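Side-chain contacts in arabinan endo-1,5-alpha-l-arabinosidase A (PDB 1GYH), which cleaves alpha-1,5-linked arabinofuranosyl bonds in linear arabinan, a plant cell-wall polysaccharide, releasing almost exclusively arabinotriose: residues Glu117-Pro120 with Gln121-Trp125; Lys155-Asp158 with Asp159-Pro163. One frame throughout, in Å; residues are numbered along the deposited sequence. Where two conformers were deposited one is given.

Contact 1: Glu117-Pro120 with Gln121-Trp125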
ATOM      1  N   GLU A 117      -1.824  -4.156  16.130  1.00 13.46           N
ATOM      2  CA  GLU A 117      -1.527  -5.599  15.995  1.00 13.38           C
ATOM      3  C   GLU A 117      -2.834  -6.422  15.958  1.00 12.16           C
ATOM      4  O   GLU A 117      -3.717  -6.234  16.774  1.00 12.68           O
ATOM      5  CB  GLU A 117      -0.627  -6.044  17.166  1.00 14.01           C
ATOM      6  CG  GLU A 117      -0.366  -7.573  17.207  1.00 13.94           C
ATOM      7  CD  GLU A 117       0.571  -8.026  18.319  1.00 15.99           C
ATOM      8  OE1 GLU A 117       1.195  -7.161  19.011  1.00 13.55           O
ATOM      9  OE2 GLU A 117       0.691  -9.276  18.490  1.00 15.32           O
ATOM     10  N   SER A 118      -2.920  -7.361  15.039  1.00 11.56           N
ATOM     11  CA  SER A 118      -4.001  -8.315  15.004  1.00 11.38           C
ATOM     12  C   SER A 118      -3.588  -9.607  15.756  1.00 12.25           C
ATOM     13  O   SER A 118      -2.420 -10.053  15.682  1.00 11.72           O
ATOM     14  CB  SER A 118      -4.400  -8.657  13.549  1.00 12.31           C
ATOM     15  OG  SER A 118      -3.304  -9.028  12.701  1.00 12.36           O
ATOM     16  N   VAL A 119      -4.572 -10.173  16.438  1.00 12.64           N
ATOM     17  CA  VAL A 119      -4.424 -11.367  17.291  1.00 13.08           C
ATOM     18  C   VAL A 119      -5.443 -12.444  16.872  1.00 11.77           C
ATOM     19  O   VAL A 119      -6.642 -12.222  16.887  1.00 11.57           O
ATOM     20  CB  VAL A 119      -4.597 -11.046  18.774  1.00 13.40           C
ATOM     21  CG1 VAL A 119      -4.569 -12.347  19.641  1.00 15.91           C
ATOM     22  CG2 VAL A 119      -3.552 -10.084  19.277  1.00 13.41           C
ATOM     23  N   PRO A 120      -4.975 -13.611  16.457  1.00 11.86           N
ATOM     24  CA  PRO A 120      -5.895 -14.682  16.038  1.00 11.83           C
ATOM     25  C   PRO A 120      -6.958 -14.990  17.095  1.00 10.53           C
ATOM     26  O   PRO A 120      -6.647 -15.057  18.262  1.00 11.77           O
ATOM     27  CB  PRO A 120      -4.956 -15.900  15.837  1.00 11.98           C
ATOM     28  CG  PRO A 120      -3.656 -15.300  15.497  1.00 13.40           C
ATOM     29  CD  PRO A 120      -3.555 -13.981  16.291  1.00 11.73           C
ATOM     30  N   GLN A 121      -8.191 -15.150  16.655  1.00 10.88           N
ATOM     31  CA  GLN A 121      -9.386 -15.466  17.445  1.00 11.33           C
ATOM     32  C   GLN A 121      -9.934 -14.246  18.209  1.00 12.51           C
ATOM     33  O   GLN A 121     -11.043 -14.313  18.714  1.00 13.18           O
ATOM     34  CB  GLN A 121      -9.171 -16.675  18.421  1.00 11.78           C
ATOM     35  CG  GLN A 121      -8.559 -17.939  17.780  1.00 10.76           C
ATOM     36  CD  GLN A 121      -9.574 -18.740  17.013  1.00 11.89           C
ATOM     37  OE1 GLN A 121     -10.760 -18.786  17.396  1.00 13.97           O
ATOM     38  NE2 GLN A 121      -9.134 -19.382  15.920  1.00  9.31           N
ATOM     39  N   ARG A 122      -9.153 -13.167  18.309  1.00 12.88           N
ATOM     40  CA  ARG A 122      -9.624 -11.911  18.871  1.00 12.50           C
ATOM     41  C   ARG A 122     -10.134 -11.008  17.738  1.00 12.18           C
ATOM     42  O   ARG A 122     -11.280 -10.516  17.794  1.00 11.26           O
ATOM     43  CB  ARG A 122      -8.534 -11.181  19.644  1.00 12.73           C
ATOM     44  CG  ARG A 122      -9.063  -9.892  20.405  1.00 14.24           C
ATOM     45  CD  ARG A 122      -7.942  -9.079  21.089  1.00 15.65           C
ATOM     46  NE  ARG A 122      -7.173  -8.302  20.109  1.00 17.69           N
ATOM     47  CZ  ARG A 122      -6.034  -7.634  20.340  1.00 18.88           C
ATOM     48  NH1 ARG A 122      -5.491  -7.607  21.562  1.00 18.55           N
ATOM     49  NH2 ARG A 122      -5.452  -6.946  19.348  1.00 18.24           N
ATOM     50  N   ASP A 123      -9.308 -10.829  16.713  1.00 12.66           N
ATOM     51  CA  ASP A 123      -9.608  -9.869  15.609  1.00 12.97           C
ATOM     52  C   ASP A 123      -9.958 -10.514  14.275  1.00 13.62           C
ATOM     53  O   ASP A 123      -9.218 -11.335  13.776  1.00 14.72           O
ATOM     54  CB  ASP A 123      -8.421  -8.919  15.412  1.00 13.02           C
ATOM     55  CG  ASP A 123      -7.940  -8.327  16.702  1.00 12.39           C
ATOM     56  OD1 ASP A 123      -8.751  -7.674  17.457  1.00 12.73           O
ATOM     57  OD2 ASP A 123      -6.750  -8.459  17.053  1.00 15.40           O
ATOM     58  N   LEU A 124     -11.070 -10.088  13.675  1.00 14.34           N
ATOM     59  CA  LEU A 124     -11.460 -10.505  12.333  1.00 14.29           C
ATOM     60  C   LEU A 124     -10.914  -9.545  11.239  1.00 13.64           C
ATOM     61  O   LEU A 124     -11.612  -9.136  10.316  1.00 12.84           O
ATOM     62  CB  LEU A 124     -12.962 -10.720  12.276  1.00 14.81           C
ATOM     63  CG  LEU A 124     -13.378 -11.954  11.479  1.00 17.73           C
ATOM     64  CD1 LEU A 124     -12.717 -13.242  12.033  1.00 19.41           C
ATOM     65  CD2 LEU A 124     -14.871 -12.136  11.511  1.00 21.36           C
ATOM     66  N   TRP A 125      -9.642  -9.209  11.372  1.00 12.74           N
ATOM     67  CA  TRP A 125      -8.906  -8.452  10.370  1.00 12.94           C
ATOM     68  C   TRP A 125      -7.440  -8.818  10.510  1.00 13.63           C
ATOM     69  O   TRP A 125      -7.039  -9.467  11.510  1.00 12.82           O
ATOM     70  CB  TRP A 125      -9.117  -6.926  10.554  1.00 12.80           C
ATOM     71  CG  TRP A 125      -9.293  -6.428  12.000  1.00 11.64           C
ATOM     72  CD1 TRP A 125     -10.479  -6.275  12.672  1.00 11.69           C
ATOM     73  CD2 TRP A 125      -8.275  -5.985  12.904  1.00 10.70           C
ATOM     74  NE1 TRP A 125     -10.250  -5.789  13.934  1.00 13.64           N
ATOM     75  CE2 TRP A 125      -8.905  -5.607  14.106  1.00 12.02           C
ATOM     76  CE3 TRP A 125      -6.888  -5.900  12.840  1.00 11.60           C
ATOM     77  CZ2 TRP A 125      -8.190  -5.148  15.217  1.00 13.47           C
ATOM     78  CZ3 TRP A 125      -6.185  -5.432  13.950  1.00 11.60           C
ATOM     79  CH2 TRP A 125      -6.829  -5.091  15.115  1.00 11.71           C
TER

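Contact 2: Lys155-Asp158 with Asp159-Pro163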
ATOM      1  N   LYS A 155      -8.715   6.456  13.365  1.00 13.56           N
ATOM      2  CA  LYS A 155      -8.076   7.747  13.629  1.00 14.79           C
ATOM      3  C   LYS A 155      -6.737   7.640  14.396  1.00 14.73           C
ATOM      4  O   LYS A 155      -6.626   6.924  15.423  1.00 15.08           O
ATOM      5  CB  LYS A 155      -9.052   8.671  14.335  1.00 15.00           C
ATOM      6  CG  LYS A 155      -8.595  10.146  14.372  1.00 18.57           C
ATOM      7  CD  LYS A 155      -9.828  11.077  14.602  1.00 23.63           C
ATOM      8  CE  LYS A 155     -10.074  11.405  15.996  1.00 26.37           C
ATOM      9  NZ  LYS A 155     -11.367  12.280  16.141  1.00 30.64           N
ATOM     10  N   LEU A 156      -5.707   8.322  13.887  1.00 13.82           N
ATOM     11  CA  LEU A 156      -4.360   8.297  14.516  1.00 13.56           C
ATOM     12  C   LEU A 156      -4.228   9.394  15.556  1.00 13.26           C
ATOM     13  O   LEU A 156      -4.926  10.417  15.474  1.00 13.03           O
ATOM     14  CB  LEU A 156      -3.253   8.459  13.470  1.00 13.48           C
ATOM     15  CG  LEU A 156      -3.035   7.205  12.613  1.00 16.60           C
ATOM     16  CD1 LEU A 156      -2.274   7.531  11.352  1.00 19.50           C
ATOM     17  CD2 LEU A 156      -2.313   6.101  13.435  1.00 17.83           C
ATOM     18  N   ASN A 157      -3.373   9.159  16.560  1.00 13.24           N
ATOM     19  CA  ASN A 157      -3.113  10.123  17.604  1.00 13.44           C
ATOM     20  C   ASN A 157      -2.274  11.259  17.058  1.00 14.10           C
ATOM     21  O   ASN A 157      -1.917  11.251  15.884  1.00 13.68           O
ATOM     22  CB  ASN A 157      -2.461   9.491  18.880  1.00 13.72           C
ATOM     23  CG  ASN A 157      -1.032   9.003  18.661  1.00 13.13           C
ATOM     24  OD1 ASN A 157      -0.542   8.997  17.547  1.00 13.25           O
ATOM     25  ND2 ASN A 157      -0.379   8.565  19.731  1.00 12.80           N
ATOM     26  N   ASP A 158      -2.003  12.242  17.916  1.00 15.99           N
ATOM     27  CA  ASP A 158      -1.301  13.471  17.538  1.00 17.74           C
ATOM     28  C   ASP A 158       0.109  13.253  16.999  1.00 17.95           C
ATOM     29  O   ASP A 158       0.526  14.019  16.109  1.00 17.27           O
ATOM     30  CB  ASP A 158      -1.258  14.469  18.701  1.00 19.05           C
ATOM     31  CG  ASP A 158      -2.590  15.205  18.920  1.00 22.14           C
ATOM     32  OD1 ASP A 158      -3.591  14.985  18.192  1.00 24.66           O
ATOM     33  OD2 ASP A 158      -2.704  16.051  19.817  1.00 25.87           O
ATOM     34  N   ASP A 159       0.845  12.220  17.478  1.00 17.67           N
ATOM     35  CA  ASP A 159       2.202  11.951  16.920  1.00 16.49           C
ATOM     36  C   ASP A 159       2.230  10.951  15.789  1.00 15.25           C
ATOM     37  O   ASP A 159       3.323  10.601  15.337  1.00 14.39           O
ATOM     38  CB  ASP A 159       3.318  11.457  17.899  1.00 17.86           C
ATOM     39  CG  ASP A 159       3.120  11.926  19.330  0.50 18.49           C
ATOM     40  OD1 ASP A 159       3.395  13.120  19.493  0.50 19.98           O
ATOM     41  OD2 ASP A 159       2.751  11.270  20.343  0.50 19.60           O
ATOM     42  N   LEU A 160       1.061  10.487  15.370  1.00 13.75           N
ATOM     43  CA  LEU A 160       0.898   9.493  14.299  1.00 14.73           C
ATOM     44  C   LEU A 160       1.545   8.106  14.587  1.00 14.93           C
ATOM     45  O   LEU A 160       1.853   7.345  13.643  1.00 15.75           O
ATOM     46  CB  LEU A 160       1.383  10.015  12.950  1.00 15.10           C
ATOM     47  CG  LEU A 160       0.988  11.441  12.562  1.00 15.57           C
ATOM     48  CD1 LEU A 160       1.512  11.759  11.185  1.00 16.08           C
ATOM     49  CD2 LEU A 160      -0.467  11.663  12.598  1.00 13.62           C
ATOM     50  N   THR A 161       1.690   7.755  15.861  1.00 14.76           N
ATOM     51  CA  THR A 161       2.302   6.446  16.204  1.00 15.66           C
ATOM     52  C   THR A 161       1.356   5.396  16.793  1.00 16.18           C
ATOM     53  O   THR A 161       1.749   4.238  16.896  1.00 15.09           O
ATOM     54  CB  THR A 161       3.499   6.635  17.163  1.00 15.30           C
ATOM     55  OG1 THR A 161       3.042   7.187  18.398  1.00 13.32           O
ATOM     56  CG2 THR A 161       4.510   7.658  16.601  1.00 17.65           C
ATOM     57  N   ARG A 162       0.156   5.806  17.211  1.00 15.74           N
ATOM     58  CA  ARG A 162      -0.828   4.896  17.780  1.00 16.63           C
ATOM     59  C   ARG A 162      -2.251   5.380  17.466  1.00 16.22           C
ATOM     60  O   ARG A 162      -2.441   6.561  17.132  1.00 14.67           O
ATOM     61  CB  ARG A 162      -0.667   4.796  19.320  1.00 17.50           C
ATOM     62  CG  ARG A 162       0.163   3.499  19.795  1.00 21.37           C
ATOM     63  CD  ARG A 162       1.438   3.904  20.241  1.00 23.18           C
ATOM     64  NE  ARG A 162       2.449   2.944  20.709  1.00 20.58           N
ATOM     65  CZ  ARG A 162       3.571   2.649  20.053  1.00 19.50           C
ATOM     66  NH1 ARG A 162       3.737   3.048  18.784  1.00 16.33           N
ATOM     67  NH2 ARG A 162       4.525   1.906  20.638  1.00 20.18           N
ATOM     68  N   PRO A 163      -3.252   4.511  17.633  1.00 15.24           N
ATOM     69  CA  PRO A 163      -4.661   4.957  17.523  1.00 14.50           C
ATOM     70  C   PRO A 163      -4.958   6.105  18.496  1.00 14.28           C
ATOM     71  O   PRO A 163      -4.471   6.068  19.640  1.00 12.39           O
ATOM     72  CB  PRO A 163      -5.468   3.708  17.896  1.00 14.15           C
ATOM     73  CG  PRO A 163      -4.499   2.533  17.594  1.00 14.43           C
ATOM     74  CD  PRO A 163      -3.147   3.066  17.947  1.00 15.66           C
TER

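Contact 1: Glu117-Pro120 with Gln121-Trp125
Val119 meets both Arg122 and Asp123. Its CG2 methyl sits over the centre of one face of the Arg122 guanidinium, 3.6 Å from Arg122 CZ. At that group's edge, Asp123 holds it. Arg122 first runs extended, then bends at its third torsion (chi3 76°), which turns the guanidinium back along the turn. NE and NH2 grip the Asp123 carboxylate side-on. The salt bridge measures 3.0 Å from Arg122 NH2 to Asp123 OD2, and OD2 uses its syn lone pair there. The same oxygen spends its anti lone pair on the backbone, with Val119 N 2.8 Å from Asp123 OD2. Asp123 CG stands beside its own backbone N (chi1 -49°), which lets the carboxylate reach back to Val119. Three donors thus fix OD2, and the charge of Arg122 probably steadies the carboxylate as an anion. The main chain closes the same loop. Val119 O accepts from Arg122 N at 3.0 Å and from Asp123 N at 3.0 Å. Pro120 and Gln121 fill the corners of a type II beta turn. Asp123 CB lies over the centre of one face of the Trp125 ring. Ser118 CB approaches that ring obliquely, 3.7 Å from Trp125 CZ3. Ser118 OG bonds to Asn88 O and Ala127 N, next to Asn126, a probable substrate-binding residue. The turn follows strand 110-118, whose neighbour 90-97 touches Glu117 and Ser118, while Trp125 meets Phe144 of strand 140-144 and Trp169 of strand 169-173.

Contact 2: Lys155-Asp158 with Asp159-Pro163
The Asn157 amide has the backbone of Arg162 over one face and Thr161 at an edge. On that face lie both Arg162 N and Arg162 O, the latter 3.2 Å from Asn157 CG. At the edge, Thr161 N comes in the carbonyl plane, on a lone pair, 3.1 Å from Asn157 OD1. Arg162 N reaches the same oxygen from above the plane, at 3.3 Å from Asn157 OD1. The Arg162 side chain runs beside that of Asn157 and points the same way. Its guanidinium is nearly parallel to the amide, 12° apart, but the two groups do not stack. At the guanidinium edge, Arg162 NH1 lies 3.0 Å from Thr161 O. NH1 also bonds to Lys112 O of strand 110-118.

The first torsion of Asn157 (chi1 69°) puts CG between the backbone N and the carbonyl carbon. This folds the amide in over the turn. Asn157 N gives a nearly straight bond to Arg162 O, 2.8 Å away. Leu160 N bonds to Asn157 O at 3.1 Å, closing a type I turn from Asn157 to Leu160. Farther from the turn, Leu156 and Pro163 form a single beta bridge. Leu160 CD2 packs loosely on Leu156 CB, 4.3 Å apart. Leu160 also touches Tyr70, His72 and Val140, and Leu156 touches Met142 and Val115.

Asn157 therefore ties the returning arm at 161-162 twice. Its backbone N is a donor, and its side-chain oxygen is an acceptor for backbone N-H groups. That one oxygen accepts in its plane from Thr161 N and, at a longer distance, from above it from Arg162 N. The loop is closed mainly by neutral hydrogen bonds; none of the bonds across it is a salt bridge.

Overall arrangement
The chain leaves strand 110-118, the outermost strand of its sheet, and contact 1 at once closes a turn. The path then enters the next sheet of the five-bladed propeller through strand 131-134. It runs on through 140-144 and 151-155, and contact 2 closes part of the loop before 169-173. The two contacts stand in series and neither nest nor cross. The centres of contact 1 and contact 2 lie about 20 Å apart. The nearest atoms of contact 1 and contact 2 are about 7 Å apart. Both span the same pair of adjoining sheets. Residues 121-125 reach forward to the later sheet, and residues 155-163 reach back to strands 63-72 and 110-118.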